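Long-range contacts in putative NADH Oxidase (Clostridium acetobutylicum, PDB 3E10), which binds flavin mononucleotide and probably works as an FMN-dependent oxidoreductase of the nitroreductase family: residues F45-D50 with A70-V75; D55-F60 with E128-K133; D92-A97 with K137-I142; E25-A30 with E98-E103. All blocks are in the same frame, centred on the assembly; numbering follows the deposited sequence.

In the fold
Followed from the N terminus, the chain first enters contact 4 on helix 21-32, a loop that closes only at helix 89-106. Contact 1 lies wholly within that span, pairing strands 43-48 and 72-79 beneath helix 21-32. Contact 2 opens between the two strands of contact 1, at helix 51-57, and closes at the end of helix 120-129, so it crosses the other three. Contact 3 opens after contact 1 has closed, crosses contact 4 and shares helix 89-106 with it, tying that helix to strand 136-145. Contacts 1 and 3 meet on neighbouring strands of one antiparallel sheet, contact 2 packs on that sheet through Leu57 and Phe130, and all four touch the second subunit.

Contact 1 (F45-D50 with A70-V75); sequences FIVLED and APLAIV
Pro71 approaches Glu49 where two neighbouring antiparallel strands, 43-48 and 72-79 of the central nitroreductase sheet, give way to loops. Water completes the pairing here: Pro71 O accepts from two waters, one of which also donates to Glu49 O at 2.6 Å, the other to Glu49 OE1 at 2.8 Å. The second carboxylate oxygen, Glu49 OE2, is taken by a salt bridge to Lys21. Leu72 follows, its CG anti to the backbone N (chi1 178°), and its CD1 rests against Val47 CG1 at 3.7 Å while also touching the aliphatic part of Glu49. Helix 21-32 packs over this side, Leu27 on Leu72 and Ile74, Leu28 on Phe45 and Val47. Ala73 then forms a hydrogen-bonded pair with Leu48; the bond from Leu48 N to Ala73 O, 2.8 Å long, is almost straight at 177°, and Ala73 N returns one to Leu48 O. With Ile74 comes the non-hydrogen-bonded pair to Val47. Ile74 CG2 meets Phe45 CD2 at 4.1 Å, and the Ile74 backbone bonds to Ile142 on the strand at its other flank. On the face shared with Ala73, Val75 brings CG2 to within 3.8 Å of Leu48 CD1, beside Leu57 of helix 51-57. Across the dimer interface, Phe45, Ile46 and Val47 pair in parallel with a strand of the second subunit, which extends the sheet. Val75 O ends the run with two donors, accepting a hydrogen bond from Ile46 N at 2.9 Å and a CA-H contact from Phe45 CA at 3.2 Å.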
loop_
_atom_site.group_PDB
_atom_site.type_symbol
_atom_site.label_atom_id
_atom_site.label_comp_id
_atom_site.label_asym_id
_atom_site.label_seq_id
_atom_site.Cartn_x
_atom_site.Cartn_y
_atom_site.Cartn_z
ATOM N N PHE B 45 11.109 4.733 10.939
ATOM C CA PHE B 45 10.379 5.982 10.792
ATOM C C PHE B 45 11.121 7.107 11.508
ATOM O O PHE B 45 11.457 6.966 12.688
ATOM C CB PHE B 45 8.959 5.866 11.395
ATOM C CG PHE B 45 8.188 4.678 10.904
ATOM C CD1 PHE B 45 8.266 3.472 11.554
ATOM C CD2 PHE B 45 7.432 4.744 9.748
ATOM C CE1 PHE B 45 7.578 2.347 11.103
ATOM C CE2 PHE B 45 6.752 3.633 9.290
ATOM C CZ PHE B 45 6.826 2.440 9.970
ATOM N N ILE B 46 11.276 8.250 10.848
ATOM C CA ILE B 46 11.738 9.467 11.526
ATOM C C ILE B 46 10.516 10.399 11.635
ATOM O O ILE B 46 9.870 10.725 10.645
ATOM C CB ILE B 46 12.860 10.196 10.786
ATOM C CG1 ILE B 46 14.025 9.273 10.466
ATOM C CG2 ILE B 46 13.361 11.406 11.635
ATOM C CD1 ILE B 46 15.100 9.898 9.532
ATOM N N VAL B 47 10.209 10.793 12.863
ATOM C CA VAL B 47 9.050 11.605 13.131
ATOM C C VAL B 47 9.565 12.999 13.447
ATOM O O VAL B 47 10.411 13.148 14.358
ATOM C CB VAL B 47 8.269 11.054 14.326
ATOM C CG1 VAL B 47 7.115 11.987 14.683
ATOM C CG2 VAL B 47 7.796 9.600 14.027
ATOM N N LEU B 48 9.103 13.996 12.688
ATOM C CA LEU B 48 9.496 15.398 12.895
ATOM C C LEU B 48 8.305 16.260 13.282
ATOM O O LEU B 48 7.243 16.218 12.649
ATOM C CB LEU B 48 10.105 15.988 11.644
ATOM C CG LEU B 48 11.390 15.384 11.072
ATOM C CD1 LEU B 48 11.090 14.121 10.198
ATOM C CD2 LEU B 48 12.143 16.447 10.293
ATOM N N GLU B 49 8.511 17.055 14.334
ATOM C CA GLU B 49 7.616 18.140 14.710
ATOM C C GLU B 49 8.332 19.494 14.763
ATOM O O GLU B 49 7.686 20.521 14.982
ATOM C CB GLU B 49 6.962 17.848 16.063
ATOM C CG GLU B 49 6.006 16.671 16.036
ATOM C CD GLU B 49 5.171 16.587 17.316
ATOM O OE1 GLU B 49 4.163 17.348 17.433
ATOM O OE2 GLU B 49 5.547 15.779 18.214
ATOM N N ASP B 50 9.650 19.509 14.567
ATOM C CA ASP B 50 10.386 20.774 14.576
ATOM C C ASP B 50 10.113 21.514 13.284
ATOM O O ASP B 50 10.467 21.053 12.209
ATOM C CB ASP B 50 11.874 20.544 14.715
ATOM C CG ASP B 50 12.649 21.842 14.738
ATOM O OD1 ASP B 50 12.635 22.499 15.796
ATOM O OD2 ASP B 50 13.226 22.225 13.704
ATOM N N ALA B 70 3.040 21.878 7.205
ATOM C CA ALA B 70 2.746 20.691 7.989
ATOM C C ALA B 70 3.317 20.794 9.395
ATOM O O ALA B 70 4.492 21.129 9.550
ATOM C CB ALA B 70 3.341 19.436 7.298
ATOM N N PRO B 71 2.505 20.521 10.422
ATOM C CA PRO B 71 3.052 20.409 11.762
ATOM C C PRO B 71 3.692 19.069 12.110
ATOM O O PRO B 71 4.265 18.927 13.199
ATOM C CB PRO B 71 1.808 20.560 12.639
ATOM C CG PRO B 71 0.720 19.908 11.807
ATOM C CD PRO B 71 1.032 20.412 10.440
ATOM N N LEU B 72 3.571 18.098 11.200
ATOM C CA LEU B 72 4.125 16.779 11.418
ATOM C C LEU B 72 4.615 16.242 10.085
ATOM O O LEU B 72 3.940 16.394 9.066
ATOM C CB LEU B 72 3.046 15.814 11.936
ATOM C CG LEU B 72 3.420 14.349 12.181
ATOM C CD1 LEU B 72 4.471 14.217 13.261
ATOM C CD2 LEU B 72 2.170 13.556 12.559
ATOM N N ALA B 73 5.787 15.634 10.113
ATOM C CA ALA B 73 6.264 14.842 8.966
ATOM C C ALA B 73 6.744 13.493 9.456
ATOM O O ALA B 73 7.351 13.398 10.537
ATOM C CB ALA B 73 7.421 15.565 8.237
ATOM N N ILE B 74 6.475 12.450 8.669
ATOM C CA ILE B 74 6.976 11.105 8.986
ATOM C C ILE B 74 7.783 10.637 7.776
ATOM O O ILE B 74 7.238 10.509 6.672
ATOM C CB ILE B 74 5.838 10.101 9.312
ATOM C CG1 ILE B 74 4.918 10.670 10.406
ATOM C CG2 ILE B 74 6.453 8.724 9.726
ATOM C CD1 ILE B 74 3.624 9.822 10.675
ATOM N N VAL B 75 9.084 10.427 7.989
ATOM C CA VAL B 75 9.948 9.875 6.948
ATOM C C VAL B 75 9.939 8.347 7.072
ATOM O O VAL B 75 10.256 7.819 8.123
ATOM C CB VAL B 75 11.381 10.426 7.034
ATOM C CG1 VAL B 75 12.259 9.946 5.837
ATOM C CG2 VAL B 75 11.396 11.960 7.111
HETATM O O HOH W 1 2.506 18.038 15.283
HETATM O O HOH W 2 5.158 21.053 14.626
#

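Contact 2 (D55-F60 with E128-K133)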
loop_
_atom_site.group_PDB
_atom_site.type_symbol
_atom_site.label_atom_id
_atom_site.label_comp_id
_atom_site.label_asym_id
_atom_site.label_seq_id
_atom_site.Cartn_x
_atom_site.Cartn_y
_atom_site.Cartn_z
ATOM N N ASP B 55 10.405 22.423 7.447
ATOM C CA ASP B 55 10.516 23.335 6.313
ATOM C C ASP B 55 11.757 22.999 5.461
ATOM O O ASP B 55 11.707 23.023 4.218
ATOM C CB ASP B 55 10.541 24.784 6.825
ATOM C CG ASP B 55 10.174 25.791 5.752
ATOM O OD1 ASP B 55 8.981 25.913 5.412
ATOM O OD2 ASP B 55 11.087 26.468 5.253
ATOM N N LYS B 56 12.860 22.684 6.111
ATOM C CA LYS B 56 14.073 22.268 5.425
ATOM C C LYS B 56 13.796 21.030 4.578
ATOM O O LYS B 56 14.274 20.906 3.453
ATOM C CB LYS B 56 15.173 21.961 6.445
ATOM C CG LYS B 56 16.479 21.425 5.855
ATOM C CD LYS B 56 17.487 21.064 6.935
ATOM C CE LYS B 56 18.729 20.411 6.350
ATOM N NZ LYS B 56 19.829 20.385 7.348
ATOM N N LEU B 57 13.032 20.111 5.154
ATOM C CA LEU B 57 12.731 18.847 4.517
ATOM C C LEU B 57 11.927 19.040 3.225
ATOM O O LEU B 57 12.062 18.236 2.281
ATOM C CB LEU B 57 12.004 17.950 5.527
ATOM C CG LEU B 57 11.629 16.530 5.084
ATOM C CD1 LEU B 57 12.861 15.677 4.781
ATOM C CD2 LEU B 57 10.722 15.900 6.169
ATOM N N SER B 58 11.157 20.131 3.123
ATOM C CA SER B 58 10.427 20.453 1.875
ATOM C C SER B 58 11.339 20.567 0.674
ATOM O O SER B 58 10.870 20.464 -0.450
ATOM C CB SER B 58 9.608 21.736 2.016
ATOM O OG SER B 58 10.432 22.879 2.042
ATOM N N ASN B 59 12.631 20.784 0.909
ATOM C CA ASN B 59 13.575 20.937 -0.191
ATOM C C ASN B 59 13.988 19.620 -0.841
ATOM O O ASN B 59 14.710 19.624 -1.849
ATOM C CB ASN B 59 14.848 21.658 0.295
ATOM C CG ASN B 59 14.570 23.091 0.740
ATOM O OD1 ASN B 59 13.848 23.818 0.068
ATOM N ND2 ASN B 59 15.111 23.479 1.887
ATOM N N PHE B 60 13.543 18.491 -0.284
ATOM C CA PHE B 60 14.021 17.191 -0.802
ATOM C C PHE B 60 13.504 16.882 -2.201
ATOM O O PHE B 60 14.110 16.103 -2.932
ATOM C CB PHE B 60 13.738 16.055 0.185
ATOM C CG PHE B 60 12.430 15.294 -0.058
ATOM C CD1 PHE B 60 12.413 14.166 -0.891
ATOM C CD2 PHE B 60 11.247 15.677 0.585
ATOM C CE1 PHE B 60 11.236 13.464 -1.105
ATOM C CE2 PHE B 60 10.065 14.977 0.405
ATOM C CZ PHE B 60 10.066 13.854 -0.441
ATOM N N GLU B 128 21.293 12.577 2.682
ATOM C CA GLU B 128 22.193 13.662 3.114
ATOM C C GLU B 128 21.612 14.441 4.296
ATOM O O GLU B 128 22.307 14.744 5.270
ATOM C CB GLU B 128 22.445 14.584 1.909
ATOM C CG GLU B 128 23.484 13.969 0.939
ATOM C CD GLU B 128 23.680 14.700 -0.404
ATOM O OE1 GLU B 128 23.190 15.830 -0.573
ATOM O OE2 GLU B 128 24.319 14.097 -1.296
HETATM N N MSE B 129 20.313 14.718 4.237
HETATM C CA MSE B 129 19.663 15.499 5.284
HETATM C C MSE B 129 19.726 14.818 6.645
HETATM O O MSE B 129 19.892 15.470 7.664
HETATM C CB MSE B 129 18.213 15.788 4.891
HETATM C CG MSE B 129 18.107 16.843 3.812
HETATM SE SE MSE B 129 16.288 16.889 3.090
HETATM C CE MSE B 129 16.175 18.639 2.457
ATOM N N PHE B 130 19.572 13.498 6.655
ATOM C CA PHE B 130 19.592 12.728 7.876
ATOM C C PHE B 130 20.894 11.931 8.106
ATOM O O PHE B 130 20.985 11.180 9.075
ATOM C CB PHE B 130 18.376 11.783 7.865
ATOM C CG PHE B 130 17.059 12.522 7.917
ATOM C CD1 PHE B 130 16.638 13.110 9.097
ATOM C CD2 PHE B 130 16.278 12.658 6.769
ATOM C CE1 PHE B 130 15.459 13.818 9.140
ATOM C CE2 PHE B 130 15.080 13.362 6.810
ATOM C CZ PHE B 130 14.666 13.923 7.987
ATOM N N ASN B 131 21.899 12.167 7.258
ATOM C CA ASN B 131 23.164 11.440 7.264
ATOM C C ASN B 131 22.976 9.947 7.476
ATOM O O ASN B 131 23.509 9.367 8.398
ATOM C CB ASN B 131 24.136 12.013 8.284
ATOM C CG ASN B 131 25.516 11.454 8.111
ATOM O OD1 ASN B 131 25.955 11.253 6.976
ATOM N ND2 ASN B 131 26.180 11.114 9.235
ATOM N N LEU B 132 22.172 9.340 6.618
ATOM C CA LEU B 132 21.804 7.958 6.836
ATOM C C LEU B 132 22.944 6.998 6.532
ATOM O O LEU B 132 23.690 7.192 5.584
ATOM C CB LEU B 132 20.600 7.576 5.942
ATOM C CG LEU B 132 19.330 8.385 6.194
ATOM C CD1 LEU B 132 18.258 7.980 5.193
ATOM C CD2 LEU B 132 18.872 8.204 7.655
ATOM N N LYS B 133 23.037 5.949 7.329
ATOM C CA LYS B 133 23.853 4.773 7.024
ATOM C C LYS B 133 23.470 4.179 5.673
ATOM O O LYS B 133 22.304 4.226 5.277
ATOM C CB LYS B 133 23.613 3.689 8.063
ATOM C CG LYS B 133 24.307 3.863 9.388
ATOM C CD LYS B 133 23.910 2.762 10.378
ATOM C CE LYS B 133 22.524 2.978 10.998
ATOM N NZ LYS B 133 22.320 4.219 11.721
HETATM O O HOH W 3 20.318 18.004 8.096
#
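Met129 meets Leu57 and Phe60 in the main apolar touch of this contact, which joins the end of helix 51-57 to the turn that follows helix 120-129. Met129 is a selenomethionine with an extended chain beyond CG; in the conformer described, SE lies 4.0 Å from both Leu57 CD1 and Phe60 CB, and its methyl CE lies 3.9 Å from Asn59 CB. A second, deeper apolar touch sets Leu57 against Phe130. Leu57 CG stands anti to its backbone N (chi1 -178°), and from there CD1 comes to the edge of the Phe130 ring, near the ring plane, 3.8 Å from Phe130 CE2 and 4.1 Å from Phe130 CZ. The two side chains cross at about a right angle. Both also rest on Val75, so the pair sits on strand 72-79, and Leu57 reaches Val141 of strand 136-145 as well.

Polar contributions are fewer. No direct hydrogen bond spans the two segments, and a water linking Lys56 NZ with Met129 O is doubtful, since the lysine has two conformers and the distances are short. Within 55-60, Phe60 N donates to Leu57 O at 3.0 Å, while Phe60 O accepts from Asn125 of helix 120-129, a firmer polar tie between the two regions.

The turn itself has a recognisable form. Phe130 is the first residue to leave helical geometry, and Asn131, with positive phi, is the C-prime residue of a Schellman motif in which Leu132 N bonds to Lys127 O. The arrangement is thus a Schellman-capped helix end packed on a second helix end, with the Phe60 side chain about 6 Å from the bound FMN.

Contact 3 (D92-A97 with K137-I142); sequences DMAAAA and KPFCVI
Phe139 holds CG anti to its backbone N (chi1 178°), which carries the ring out to Met93 of helix 89-106, while Met93 turns its own CG anti to the carbonyl carbon (chi1 -61°). The methylene Met93 CB is left directly over the ring, 3.4 Å from the centroid of Phe139 and only 7° off the ring normal, a close CH-pi contact. Beyond CB the selenomethionine chain bends twice, and the two side chains slide past each other in opposite directions. The far end of the ring reaches the helix backbone, Phe139 CZ lying 3.5 Å from Ala94 N, and Ala94 CB stands 4.0 Å from the same CZ.

One turn further along, Ala97 CB sits at the edge of the Phe139 ring, near its plane, and is 4.4 Å from Cys140 SG and 4.1 Å from Ile142 CD1. The helix thus presents Ala94 and Ala97 where Phe139, Cys140 and Ile142 all direct their side chains toward it. Two consecutive residues can do so because Phe139 and Cys140 both face Leu76 of strand 72-79, a classic beta bulge. Trp113 of strand 110-115 packs against Phe139, Cys140, Ala94 and Ala97, and Ala94 also meets Ala94 of the second subunit.

At the start of the helix segment, Asp92 accepts hydrogen bonds from Ala37 N and Gln40 and touches the FMN. A helix laid on a bulged strand of an antiparallel sheet, close to the flavin, is thus part of the FMN-binding core of this nitroreductase-family fold.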
loop_
_atom_site.group_PDB
_atom_site.type_symbol
_atom_site.label_atom_id
_atom_site.label_comp_id
_atom_site.label_asym_id
_atom_site.label_seq_id
_atom_site.Cartn_x
_atom_site.Cartn_y
_atom_site.Cartn_z
ATOM N N ASP B 92 6.233 -3.512 0.564
ATOM C CA ASP B 92 6.002 -3.487 1.989
ATOM C C ASP B 92 5.813 -2.035 2.477
ATOM O O ASP B 92 4.926 -1.748 3.259
ATOM C CB ASP B 92 7.214 -4.019 2.747
ATOM C CG ASP B 92 7.592 -5.452 2.425
ATOM O OD1 ASP B 92 6.803 -6.167 1.753
ATOM O OD2 ASP B 92 8.693 -5.851 2.924
HETATM N N MSE B 93 6.710 -1.156 2.028
HETATM C CA MSE B 93 6.723 0.238 2.498
HETATM C C MSE B 93 5.533 1.012 1.976
HETATM O O MSE B 93 4.978 1.834 2.704
HETATM C CB MSE B 93 8.027 0.966 2.120
HETATM C CG MSE B 93 9.325 0.360 2.709
HETATM SE SE MSE B 93 9.311 0.204 4.627
HETATM C CE MSE B 93 9.090 2.101 5.030
ATOM N N ALA B 94 5.112 0.677 0.763
ATOM C CA ALA B 94 3.922 1.271 0.193
ATOM C C ALA B 94 2.665 0.861 0.980
ATOM O O ALA B 94 1.769 1.675 1.206
ATOM C CB ALA B 94 3.820 0.865 -1.318
ATOM N N ALA B 95 2.626 -0.401 1.411
ATOM C CA ALA B 95 1.485 -0.866 2.208
ATOM C C ALA B 95 1.445 -0.133 3.553
ATOM O O ALA B 95 0.376 0.244 4.029
ATOM C CB ALA B 95 1.577 -2.400 2.392
ATOM N N ALA B 96 2.617 0.047 4.181
ATOM C CA ALA B 96 2.721 0.828 5.412
ATOM C C ALA B 96 2.266 2.278 5.211
ATOM O O ALA B 96 1.537 2.843 6.030
ATOM C CB ALA B 96 4.150 0.763 5.968
ATOM N N ALA B 97 2.706 2.883 4.105
ATOM C CA ALA B 97 2.314 4.264 3.800
ATOM C C ALA B 97 0.805 4.397 3.662
ATOM O O ALA B 97 0.195 5.315 4.208
ATOM C CB ALA B 97 3.008 4.728 2.491
ATOM N N LYS B 137 17.480 2.988 3.723
ATOM C CA LYS B 137 17.039 3.483 2.434
ATOM C C LYS B 137 15.801 4.335 2.557
ATOM O O LYS B 137 14.763 3.857 3.051
ATOM C CB LYS B 137 16.688 2.295 1.542
ATOM C CG LYS B 137 17.904 1.366 1.374
ATOM C CD LYS B 137 17.631 0.229 0.387
ATOM C CE LYS B 137 17.468 0.700 -1.058
ATOM N NZ LYS B 137 18.751 1.203 -1.660
ATOM N N PRO B 138 15.892 5.593 2.113
ATOM C CA PRO B 138 14.688 6.420 2.106
ATOM C C PRO B 138 13.605 5.882 1.187
ATOM O O PRO B 138 13.893 5.422 0.089
ATOM C CB PRO B 138 15.178 7.758 1.586
ATOM C CG PRO B 138 16.663 7.752 1.778
ATOM C CD PRO B 138 17.084 6.357 1.687
ATOM N N PHE B 139 12.367 5.920 1.665
ATOM C CA PHE B 139 11.225 5.476 0.879
ATOM C C PHE B 139 10.303 6.630 0.454
ATOM O O PHE B 139 10.073 6.863 -0.733
ATOM C CB PHE B 139 10.423 4.389 1.593
ATOM C CG PHE B 139 9.216 3.958 0.796
ATOM C CD1 PHE B 139 9.366 3.227 -0.362
ATOM C CD2 PHE B 139 7.935 4.371 1.140
ATOM C CE1 PHE B 139 8.270 2.850 -1.111
ATOM C CE2 PHE B 139 6.828 4.007 0.362
ATOM C CZ PHE B 139 6.989 3.257 -0.745
ATOM N N CYS B 140 9.781 7.366 1.430
ATOM C CA CYS B 140 8.903 8.488 1.151
ATOM C C CYS B 140 8.837 9.364 2.389
ATOM O O CYS B 140 9.348 8.992 3.456
ATOM C CB CYS B 140 7.495 8.034 0.733
ATOM S SG CYS B 140 6.412 7.484 2.079
ATOM N N VAL B 141 8.203 10.512 2.242
ATOM C CA VAL B 141 7.830 11.348 3.389
ATOM C C VAL B 141 6.326 11.512 3.346
ATOM O O VAL B 141 5.755 11.673 2.276
ATOM C CB VAL B 141 8.510 12.719 3.345
ATOM C CG1 VAL B 141 8.066 13.583 4.531
ATOM C CG2 VAL B 141 10.044 12.604 3.264
ATOM N N ILE B 142 5.679 11.454 4.524
ATOM C CA ILE B 142 4.249 11.764 4.642
ATOM C C ILE B 142 4.104 13.042 5.479
ATOM O O ILE B 142 4.579 13.096 6.611
ATOM C CB ILE B 142 3.467 10.591 5.233
ATOM C CG1 ILE B 142 3.563 9.354 4.303
ATOM C CG2 ILE B 142 1.972 10.967 5.416
ATOM C CD1 ILE B 142 3.021 8.114 4.849
#

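Contact 4 (E25-A30 with E98-E103)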
loop_
_atom_site.group_PDB
_atom_site.type_symbol
_atom_site.label_atom_id
_atom_site.label_comp_id
_atom_site.label_asym_id
_atom_site.label_seq_id
_atom_site.Cartn_x
_atom_site.Cartn_y
_atom_site.Cartn_z
ATOM N N GLU B 25 1.163 8.444 17.620
ATOM C CA GLU B 25 1.401 7.041 17.936
ATOM C C GLU B 25 0.503 6.109 17.122
ATOM O O GLU B 25 0.940 5.057 16.640
ATOM C CB GLU B 25 1.210 6.770 19.433
ATOM C CG GLU B 25 1.577 5.331 19.804
ATOM C CD GLU B 25 1.593 5.059 21.277
ATOM O OE1 GLU B 25 2.302 5.773 22.015
ATOM O OE2 GLU B 25 0.893 4.116 21.671
ATOM N N LYS B 26 -0.767 6.461 17.005
ATOM C CA LYS B 26 -1.701 5.671 16.219
ATOM C C LYS B 26 -1.287 5.566 14.748
ATOM O O LYS B 26 -1.459 4.519 14.133
ATOM C CB LYS B 26 -3.115 6.241 16.351
ATOM C CG LYS B 26 -3.684 6.021 17.750
ATOM C CD LYS B 26 -4.809 6.947 18.091
ATOM C CE LYS B 26 -5.439 6.514 19.396
ATOM N NZ LYS B 26 -6.144 5.203 19.226
ATOM N N LEU B 27 -0.773 6.656 14.176
ATOM C CA LEU B 27 -0.293 6.582 12.783
ATOM C C LEU B 27 0.833 5.555 12.629
ATOM O O LEU B 27 0.880 4.802 11.649
ATOM C CB LEU B 27 0.184 7.951 12.319
ATOM C CG LEU B 27 -0.876 9.057 12.196
ATOM C CD1 LEU B 27 -0.210 10.425 11.923
ATOM C CD2 LEU B 27 -1.954 8.723 11.191
ATOM N N LEU B 28 1.752 5.545 13.590
ATOM C CA LEU B 28 2.892 4.658 13.551
ATOM C C LEU B 28 2.485 3.218 13.822
ATOM O O LEU B 28 3.017 2.300 13.204
ATOM C CB LEU B 28 3.958 5.127 14.546
ATOM C CG LEU B 28 4.604 6.448 14.123
ATOM C CD1 LEU B 28 5.328 7.080 15.348
ATOM C CD2 LEU B 28 5.501 6.274 12.931
ATOM N N ARG B 29 1.530 3.026 14.738
ATOM C CA ARG B 29 0.965 1.720 14.946
ATOM C C ARG B 29 0.318 1.192 13.664
ATOM O O ARG B 29 0.474 0.014 13.320
ATOM C CB ARG B 29 -0.052 1.745 16.110
ATOM C CG ARG B 29 0.619 1.819 17.470
ATOM C CD ARG B 29 -0.427 1.820 18.599
ATOM N NE ARG B 29 0.214 1.937 19.919
ATOM C CZ ARG B 29 0.788 0.937 20.578
ATOM N NH1 ARG B 29 0.792 -0.317 20.084
ATOM N NH2 ARG B 29 1.348 1.172 21.752
ATOM N N ALA B 30 -0.423 2.045 12.969
ATOM C CA ALA B 30 -1.099 1.620 11.730
ATOM C C ALA B 30 -0.064 1.182 10.691
ATOM O O ALA B 30 -0.226 0.130 10.053
ATOM C CB ALA B 30 -1.999 2.723 11.164
ATOM N N GLU B 98 0.202 3.444 2.950
ATOM C CA GLU B 98 -1.234 3.477 2.739
ATOM C C GLU B 98 -1.939 3.323 4.079
ATOM O O GLU B 98 -2.942 3.990 4.314
ATOM C CB GLU B 98 -1.676 2.409 1.722
ATOM C CG GLU B 98 -3.202 2.387 1.424
ATOM C CD GLU B 98 -3.758 3.673 0.803
ATOM O OE1 GLU B 98 -3.006 4.645 0.602
ATOM O OE2 GLU B 98 -4.996 3.716 0.540
ATOM N N ASN B 99 -1.423 2.454 4.955
ATOM C CA ASN B 99 -2.031 2.364 6.279
ATOM C C ASN B 99 -1.980 3.702 7.033
ATOM O O ASN B 99 -2.923 4.080 7.740
ATOM C CB ASN B 99 -1.389 1.283 7.128
ATOM C CG ASN B 99 -1.918 -0.107 6.827
ATOM O OD1 ASN B 99 -2.664 -0.336 5.856
ATOM N ND2 ASN B 99 -1.524 -1.061 7.679
ATOM N N ILE B 100 -0.837 4.374 6.962
ATOM C CA ILE B 100 -0.743 5.718 7.593
ATOM C C ILE B 100 -1.791 6.670 7.042
ATOM O O ILE B 100 -2.450 7.399 7.790
ATOM C CB ILE B 100 0.690 6.311 7.472
ATOM C CG1 ILE B 100 1.715 5.440 8.231
ATOM C CG2 ILE B 100 0.723 7.747 7.918
ATOM C CD1 ILE B 100 3.157 5.834 7.952
ATOM N N LEU B 101 -1.897 6.711 5.706
ATOM C CA LEU B 101 -2.828 7.644 5.106
ATOM C C LEU B 101 -4.250 7.331 5.551
ATOM O O LEU B 101 -5.039 8.251 5.788
ATOM C CB LEU B 101 -2.734 7.579 3.590
ATOM C CG LEU B 101 -1.403 7.966 2.951
ATOM C CD1 LEU B 101 -1.523 7.787 1.442
ATOM C CD2 LEU B 101 -0.932 9.407 3.334
ATOM N N LEU B 102 -4.620 6.055 5.569
ATOM C CA LEU B 102 -5.969 5.699 5.990
ATOM C C LEU B 102 -6.228 6.014 7.459
ATOM O O LEU B 102 -7.290 6.527 7.811
ATOM C CB LEU B 102 -6.244 4.235 5.678
ATOM C CG LEU B 102 -6.288 3.873 4.190
ATOM C CD1 LEU B 102 -6.275 2.359 4.035
ATOM C CD2 LEU B 102 -7.501 4.510 3.466
ATOM N N GLU B 103 -5.255 5.703 8.307
ATOM C CA GLU B 103 -5.379 6.019 9.723
ATOM C C GLU B 103 -5.488 7.537 9.920
ATOM O O GLU B 103 -6.266 8.010 10.751
ATOM C CB GLU B 103 -4.235 5.442 10.520
ATOM C CG GLU B 103 -4.310 5.645 12.045
ATOM C CD GLU B 103 -5.374 4.814 12.749
ATOM O OE1 GLU B 103 -5.951 3.891 12.138
ATOM O OE2 GLU B 103 -5.584 5.077 13.952
HETATM O O HOH W 4 -7.053 4.585 15.990
HETATM O O HOH W 5 -3.503 2.776 15.047
#
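Ala30 and Glu103 face each other where helices 21-32 and 89-106 cross, with segment axes 8.2 Å apart and directed at 142° to one another. Their CB atoms, Ala30 CB and Glu103 CB, come within 3.6 Å, an approach the small alanine allows. Glu103 CG is anti to the backbone N (chi1 -176°) and meets Lys26 O and Ala30 CB; after a bend at chi2, Glu103 OE2 comes 3.6 Å from Lys26 CB. Water solvates the carboxylate: one donates to Glu103 OE2 at 2.6 Å and is weakly linked to Lys26 NZ, and another donates to Lys26 O while reaching OE2 only weakly.

One turn before Glu103, Asn99 reaches the carbonyl of the same alanine. Its ND2 donates to Ala30 O at 3.0 Å and lies above the carbonyl plane of Ala30, 36° out of it, while that oxygen lies close to the plane of the Asn99 amide. The side-chain amide thus ties helix 89-106 to the backbone of helix 21-32 at Ala30.

Leu27 and Ile100 close the side toward the sheet. Ile100 CG1 touches Leu27 O at 3.6 Å, and Leu27 CD2 reaches Ile100 O at 3.7 Å, so each side chain leans on the other helix's backbone. Leu27 also packs on Val144, and Ile100 on Leu76 and Ile142. Outside the crossing, Arg29 makes a cation-pi contact with Phe158 of the second subunit. This is a pair of helices crossed over one face of the central sheet, of which helix 89-106 also meets its dimer partner through Leu102.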